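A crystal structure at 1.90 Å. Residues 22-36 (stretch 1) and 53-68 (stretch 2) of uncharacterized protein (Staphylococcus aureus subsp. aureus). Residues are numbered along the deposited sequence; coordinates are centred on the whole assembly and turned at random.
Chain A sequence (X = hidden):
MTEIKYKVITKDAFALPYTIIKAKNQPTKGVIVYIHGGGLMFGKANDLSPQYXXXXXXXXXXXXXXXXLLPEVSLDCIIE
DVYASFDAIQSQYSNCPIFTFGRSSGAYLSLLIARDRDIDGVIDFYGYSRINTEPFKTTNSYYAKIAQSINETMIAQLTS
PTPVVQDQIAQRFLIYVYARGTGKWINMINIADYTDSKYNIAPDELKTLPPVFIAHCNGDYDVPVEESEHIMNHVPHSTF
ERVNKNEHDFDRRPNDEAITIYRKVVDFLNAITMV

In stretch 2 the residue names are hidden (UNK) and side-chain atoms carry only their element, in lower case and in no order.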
# COMPACT_ATOMS: atom_id res chain seq x y z
N LYS A 22 16.89 -10.89 -1.07
CA LYS A 22 17.92 -10.45 -2.01
C LYS A 22 17.66 -10.85 -3.46
O LYS A 22 17.07 -11.90 -3.73
CB LYS A 22 19.30 -11.02 -1.63
CG LYS A 22 19.83 -10.60 -0.27
CD LYS A 22 20.06 -9.08 -0.13
CE LYS A 22 21.39 -8.60 -0.69
NZ LYS A 22 21.20 -8.06 -2.08
N ALA A 23 18.11 -9.99 -4.38
CA ALA A 23 18.09 -10.30 -5.83
C ALA A 23 18.80 -11.64 -6.09
O ALA A 23 19.89 -11.83 -5.60
CB ALA A 23 18.77 -9.21 -6.60
N LYS A 24 18.16 -12.51 -6.88
CA LYS A 24 18.69 -13.84 -7.23
C LYS A 24 19.98 -13.78 -8.03
O LYS A 24 20.89 -14.57 -7.80
CB LYS A 24 17.67 -14.64 -8.06
CG LYS A 24 16.59 -15.36 -7.26
CD LYS A 24 15.49 -15.94 -8.19
CE LYS A 24 14.08 -15.76 -7.60
NZ LYS A 24 13.86 -16.49 -6.30
N ASN A 25 20.03 -12.89 -9.00
CA ASN A 25 21.21 -12.75 -9.83
C ASN A 25 21.82 -11.42 -9.49
O ASN A 25 21.19 -10.37 -9.64
CB ASN A 25 20.83 -12.87 -11.31
CG ASN A 25 19.83 -14.00 -11.55
OD1 ASN A 25 18.63 -13.76 -11.64
ND2 ASN A 25 20.33 -15.23 -11.59
N GLN A 26 23.05 -11.48 -8.99
CA GLN A 26 23.71 -10.38 -8.31
C GLN A 26 24.68 -9.69 -9.28
O GLN A 26 25.29 -10.37 -10.11
CB GLN A 26 24.46 -10.94 -7.09
CG GLN A 26 24.67 -10.00 -5.90
CD GLN A 26 23.40 -9.51 -5.23
OE1 GLN A 26 22.33 -10.15 -5.29
NE2 GLN A 26 23.52 -8.37 -4.57
N PRO A 27 24.84 -8.36 -9.17
CA PRO A 27 24.28 -7.47 -8.16
C PRO A 27 22.88 -6.94 -8.50
O PRO A 27 22.45 -7.00 -9.66
CB PRO A 27 25.29 -6.31 -8.10
CG PRO A 27 26.22 -6.51 -9.29
CD PRO A 27 25.63 -7.60 -10.14
N THR A 28 22.21 -6.39 -7.49
CA THR A 28 20.88 -5.88 -7.66
C THR A 28 20.83 -4.72 -8.64
O THR A 28 21.76 -3.92 -8.72
CB THR A 28 20.30 -5.39 -6.33
OG1 THR A 28 20.82 -6.18 -5.26
CG2 THR A 28 18.85 -5.56 -6.36
N LYS A 29 19.76 -4.64 -9.40
CA LYS A 29 19.47 -3.47 -10.24
C LYS A 29 18.78 -2.35 -9.43
O LYS A 29 18.73 -1.20 -9.88
CB LYS A 29 18.57 -3.85 -11.41
CG LYS A 29 19.22 -4.66 -12.53
CD LYS A 29 18.32 -4.61 -13.77
CE LYS A 29 18.75 -5.54 -14.88
NZ LYS A 29 18.18 -6.92 -14.72
N GLY A 30 18.23 -2.69 -8.27
CA GLY A 30 17.45 -1.74 -7.47
C GLY A 30 16.76 -2.38 -6.27
O GLY A 30 16.79 -3.58 -6.07
N VAL A 31 16.11 -1.54 -5.48
CA VAL A 31 15.41 -1.98 -4.30
C VAL A 31 13.96 -1.58 -4.48
O VAL A 31 13.65 -0.42 -4.83
CB VAL A 31 16.04 -1.36 -3.02
CG1 VAL A 31 16.18 0.13 -3.17
CG2 VAL A 31 15.17 -1.61 -1.78
N ILE A 32 13.09 -2.56 -4.25
CA ILE A 32 11.66 -2.37 -4.28
C ILE A 32 11.20 -2.43 -2.82
O ILE A 32 11.26 -3.48 -2.19
CB ILE A 32 10.97 -3.50 -5.05
CG1 ILE A 32 11.49 -3.58 -6.49
CG2 ILE A 32 9.41 -3.28 -5.05
CD1 ILE A 32 11.20 -4.92 -7.18
N VAL A 33 10.70 -1.31 -2.31
CA VAL A 33 10.11 -1.25 -0.98
C VAL A 33 8.62 -1.53 -1.06
O VAL A 33 7.86 -0.72 -1.58
CB VAL A 33 10.32 0.14 -0.33
CG1 VAL A 33 9.74 0.13 1.12
CG2 VAL A 33 11.84 0.54 -0.37
N TYR A 34 8.22 -2.67 -0.49
CA TYR A 34 6.87 -3.18 -0.63
C TYR A 34 6.02 -2.82 0.59
O TYR A 34 6.42 -3.08 1.71
CB TYR A 34 6.87 -4.69 -0.85
CG TYR A 34 5.47 -5.26 -0.76
CD1 TYR A 34 4.54 -5.01 -1.75
CD2 TYR A 34 5.08 -6.05 0.33
CE1 TYR A 34 3.25 -5.47 -1.66
CE2 TYR A 34 3.81 -6.54 0.42
CZ TYR A 34 2.89 -6.26 -0.59
OH TYR A 34 1.59 -6.71 -0.53
N ILE A 35 4.83 -2.25 0.32
CA ILE A 35 3.91 -1.87 1.37
C ILE A 35 2.59 -2.57 1.13
O ILE A 35 1.89 -2.33 0.09
CB ILE A 35 3.75 -0.34 1.46
CG1 ILE A 35 5.12 0.34 1.46
CG2 ILE A 35 2.89 0.03 2.68
CD1 ILE A 35 5.12 1.80 1.80
N HIS A 36 2.25 -3.47 2.06
CA HIS A 36 1.09 -4.34 1.93
C HIS A 36 -0.20 -3.56 2.09
O HIS A 36 -0.17 -2.46 2.62
CB HIS A 36 1.09 -5.44 3.02
CG HIS A 36 0.89 -4.92 4.42
ND1 HIS A 36 -0.36 -4.81 5.00
CD2 HIS A 36 1.79 -4.55 5.36
CE1 HIS A 36 -0.22 -4.33 6.24
NE2 HIS A 36 1.08 -4.17 6.48
N UNK A 53 7.09 -12.88 -5.73
CA UNK A 53 8.40 -12.60 -5.19
C UNK A 53 9.50 -13.09 -6.13
O UNK A 53 10.53 -12.42 -6.32
c UNK A 53 10.05 -12.99 -3.37
c UNK A 53 7.68 -12.53 -2.80
c UNK A 53 8.61 -13.20 -3.81
c UNK A 53 7.65 -13.17 -1.42
N UNK A 54 9.32 -14.29 -6.70
CA UNK A 54 10.32 -14.79 -7.65
C UNK A 54 10.50 -13.90 -8.87
O UNK A 54 11.62 -13.65 -9.30
c UNK A 54 10.24 -17.22 -6.98
c UNK A 54 10.00 -16.22 -8.09
o UNK A 54 10.98 -16.90 -6.03
o UNK A 54 9.70 -18.34 -7.05
N UNK A 55 9.41 -13.41 -9.43
CA UNK A 55 9.51 -12.46 -10.55
C UNK A 55 10.25 -11.14 -10.17
O UNK A 55 11.13 -10.67 -10.89
c UNK A 55 6.14 -13.56 -12.04
c UNK A 55 8.08 -10.96 -12.13
c UNK A 55 7.63 -13.48 -11.88
c UNK A 55 8.11 -12.20 -11.16
N UNK A 56 9.87 -10.57 -9.02
CA UNK A 56 10.35 -9.27 -8.62
C UNK A 56 11.83 -9.37 -8.22
O UNK A 56 12.61 -8.47 -8.53
c UNK A 56 9.48 -8.69 -7.48
c UNK A 56 7.29 -7.83 -6.50
c UNK A 56 8.01 -8.30 -7.78
c UNK A 56 7.95 -7.23 -8.85
N UNK A 57 12.24 -10.47 -7.58
CA UNK A 57 13.59 -10.53 -7.00
C UNK A 57 14.65 -11.17 -7.91
O UNK A 57 15.77 -11.40 -7.48
o UNK A 57 13.15 -12.60 -5.78
c UNK A 57 13.59 -11.24 -5.63
c UNK A 57 12.66 -10.49 -4.66
N UNK A 58 14.31 -11.44 -9.16
CA UNK A 58 15.30 -11.94 -10.10
C UNK A 58 16.49 -11.01 -10.13
O UNK A 58 17.64 -11.45 -10.08
c UNK A 58 14.74 -12.04 -11.50
o UNK A 58 14.40 -13.40 -14.00
o UNK A 58 12.27 -13.70 -13.49
c UNK A 58 13.46 -13.44 -13.17
c UNK A 58 13.74 -13.16 -11.70
N UNK A 59 16.20 -9.71 -10.24
CA UNK A 59 17.23 -8.69 -10.36
C UNK A 59 17.09 -7.51 -9.40
O UNK A 59 17.97 -6.64 -9.37
n UNK A 59 17.15 -9.70 -13.86
c UNK A 59 17.83 -9.31 -12.73
n UNK A 59 18.90 -10.94 -13.74
c UNK A 59 18.93 -10.10 -12.66
c UNK A 59 17.33 -8.24 -11.81
c UNK A 59 17.82 -10.68 -14.46
N UNK A 60 16.03 -7.51 -8.59
CA UNK A 60 15.77 -6.45 -7.62
C UNK A 60 15.73 -7.02 -6.20
O UNK A 60 15.34 -8.18 -5.99
o UNK A 60 14.99 -3.18 -13.00
c UNK A 60 15.23 -3.11 -10.62
c UNK A 60 14.32 -5.05 -11.66
c UNK A 60 14.55 -5.03 -9.29
c UNK A 60 14.84 -3.77 -11.75
c UNK A 60 15.08 -3.75 -9.39
c UNK A 60 14.45 -5.73 -7.96
c UNK A 60 14.19 -5.67 -10.46
N UNK A 61 16.15 -6.23 -5.22
CA UNK A 61 15.86 -6.60 -3.82
C UNK A 61 14.44 -6.19 -3.51
O UNK A 61 13.97 -5.16 -4.03
o UNK A 61 18.56 -7.20 -3.81
c UNK A 61 18.23 -6.41 -2.89
c UNK A 61 16.80 -5.89 -2.83
o UNK A 61 19.01 -6.00 -2.01
N UNK A 62 13.77 -6.99 -2.68
CA UNK A 62 12.41 -6.75 -2.25
C UNK A 62 12.41 -6.59 -0.73
O UNK A 62 12.84 -7.48 -0.03
c UNK A 62 9.48 -6.44 -3.08
c UNK A 62 11.47 -7.91 -2.65
c UNK A 62 10.00 -7.66 -2.30
c UNK A 62 9.19 -8.91 -2.63
N UNK A 63 11.97 -5.44 -0.25
CA UNK A 63 11.97 -5.15 1.19
C UNK A 63 10.54 -4.98 1.69
O UNK A 63 9.87 -4.07 1.26
c UNK A 63 14.16 -4.01 0.86
c UNK A 63 14.39 -3.29 -0.46
c UNK A 63 12.88 -3.71 3.02
c UNK A 63 12.77 -3.90 1.48
N UNK A 64 10.08 -5.85 2.58
CA UNK A 64 8.68 -5.81 2.99
C UNK A 64 8.53 -5.07 4.31
O UNK A 64 8.99 -5.57 5.35
n UNK A 64 6.57 -9.39 1.36
c UNK A 64 8.35 -7.78 1.59
o UNK A 64 8.72 -10.00 1.02
c UNK A 64 7.89 -9.16 1.33
c UNK A 64 8.15 -7.25 2.99
N UNK A 65 7.99 -3.86 4.29
CA UNK A 65 7.99 -3.07 5.52
C UNK A 65 6.75 -3.21 6.33
O UNK A 65 5.74 -3.68 5.85
c UNK A 65 8.30 0.77 4.37
c UNK A 65 6.17 -0.24 5.43
c UNK A 65 7.42 -0.56 4.66
c UNK A 65 8.32 -1.57 5.31
N UNK A 66 6.84 -2.82 7.59
CA UNK A 66 5.70 -2.89 8.50
C UNK A 66 5.39 -1.53 9.07
O UNK A 66 6.27 -0.64 9.12
o UNK A 66 6.07 -5.21 8.99
c UNK A 66 6.00 -3.90 9.60
N UNK A 67 4.13 -1.34 9.47
CA UNK A 67 3.70 -0.13 10.15
C UNK A 67 2.59 -0.52 11.12
O UNK A 67 1.92 -1.53 10.91
c UNK A 67 2.13 0.36 8.22
c UNK A 67 0.15 -0.62 6.51
c UNK A 67 0.77 0.44 8.57
c UNK A 67 2.46 -0.21 7.01
c UNK A 67 1.48 -0.71 6.14
c UNK A 67 3.18 0.91 9.14
o UNK A 67 -0.80 -1.15 5.71
c UNK A 67 -0.21 -0.07 7.71
N UNK A 68 2.39 0.29 12.16
CA UNK A 68 1.30 0.05 13.12
C UNK A 68 -0.06 0.31 12.47
O UNK A 68 -0.24 1.21 11.66
n UNK A 68 3.89 2.20 16.06
n UNK A 68 4.14 2.98 18.22
c UNK A 68 3.04 1.09 16.47
n UNK A 68 5.20 4.03 16.48
c UNK A 68 2.64 0.20 15.30
c UNK A 68 4.42 3.07 16.91
c UNK A 68 1.56 0.85 14.41
O HOH W 1 4.56 -4.55 3.44
O HOH W 2 1.96 -3.34 8.90

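Position 53, on a helix, has four carbons forked at the first, one arm two carbons long, and no contact with stretch 1: Ile53. Position 54 has two carbons, the second carrying two oxygens, one of them 2.9 Å from Lys24 NZ. This is Asp54, whose carboxylate suits a salt bridge with that amine. Position 55 repeats the four carbons forked at the first and points away, a buried Ile55. At position 56 four carbons fork at the second; its CB lies 4.2 Å from Ile32 CD1, and Leu56 adds apolar bulk there.

Position 57 has one carbon bearing an oxygen and a carbon; its backbone O accepts from Lys24 N (2.7 Å). This is Thr57, whose OG1 donates to Ile53 O (2.7 Å) where the chain leaves helical geometry. Position 58 carries three carbons, the third with two oxygens, directed away; its backbone O accepts from Asn25 N (3.0 Å). Glu58 can turn its charge from the contact because the backbone makes the bond. Position 59 is one carbon and a five-membered ring of three carbons and two nitrogens, with Lys29 NZ over one face; its backbone O accepts from Lys29 N (2.7 Å). His59 offers a flat ring for the lysine to cross.

Position 60 has one carbon, then a ring of six carbons bearing an oxygen, its CB 3.4 Å from Ile32 CD1. Tyr60 combines apolar packing with a hydroxyl bonded elsewhere in the structure. Position 61 has two carbons, the second carrying two oxygens; one oxygen is 3.0 Å from Lys22 NZ, the other 2.9 Å from both Ala23 N and Thr28 OG1. This is Asp61, whose short carboxylate can gather all three donors, the lysine through a salt bridge.

Position 62, four carbons forked at the second, puts one end carbon 3.7 Å from Ile32 CG2 and 3.9 Å from Tyr34 CB; Leu62 suits this apolar place. Position 63, four carbons forked at the first with one longer arm, lies on the Val31 and Val33 side: Ile63, a beta-branched residue common in strands. Position 64 has three carbons, the last bearing oxygen and nitrogen, beside the Tyr34 ring; the amide nitrogen of Gln64 is hydrogen-bonded elsewhere in the structure. Position 65, four carbons forked at the second, has an end carbon 3.6 Å from Val33 CG1, apolar company for Leu65. Position 66, one carbon and one oxygen, points away; the hydroxyl of Ser66 bonds elsewhere. Position 67, one carbon, then a ring of six carbons bearing an oxygen, lies nearly parallel to the His36 ring but slid apart, as the flat ring of Tyr67 allows. Position 68, three carbons, a nitrogen and a carbon with two nitrogens, is out of reach; the guanidinium of Arg68 bonds elsewhere.

The strands run parallel. Ile32 N to Asp61 O, Ile63 N to Ile32 O and Tyr34 N to Ile63 O, each 2.8 Å, zip them together; apolar side chains pack alongside, and Asp61 anchors the preceding loop.

Stretch 2 (53-68) IDILTEHYDLIQLSYR
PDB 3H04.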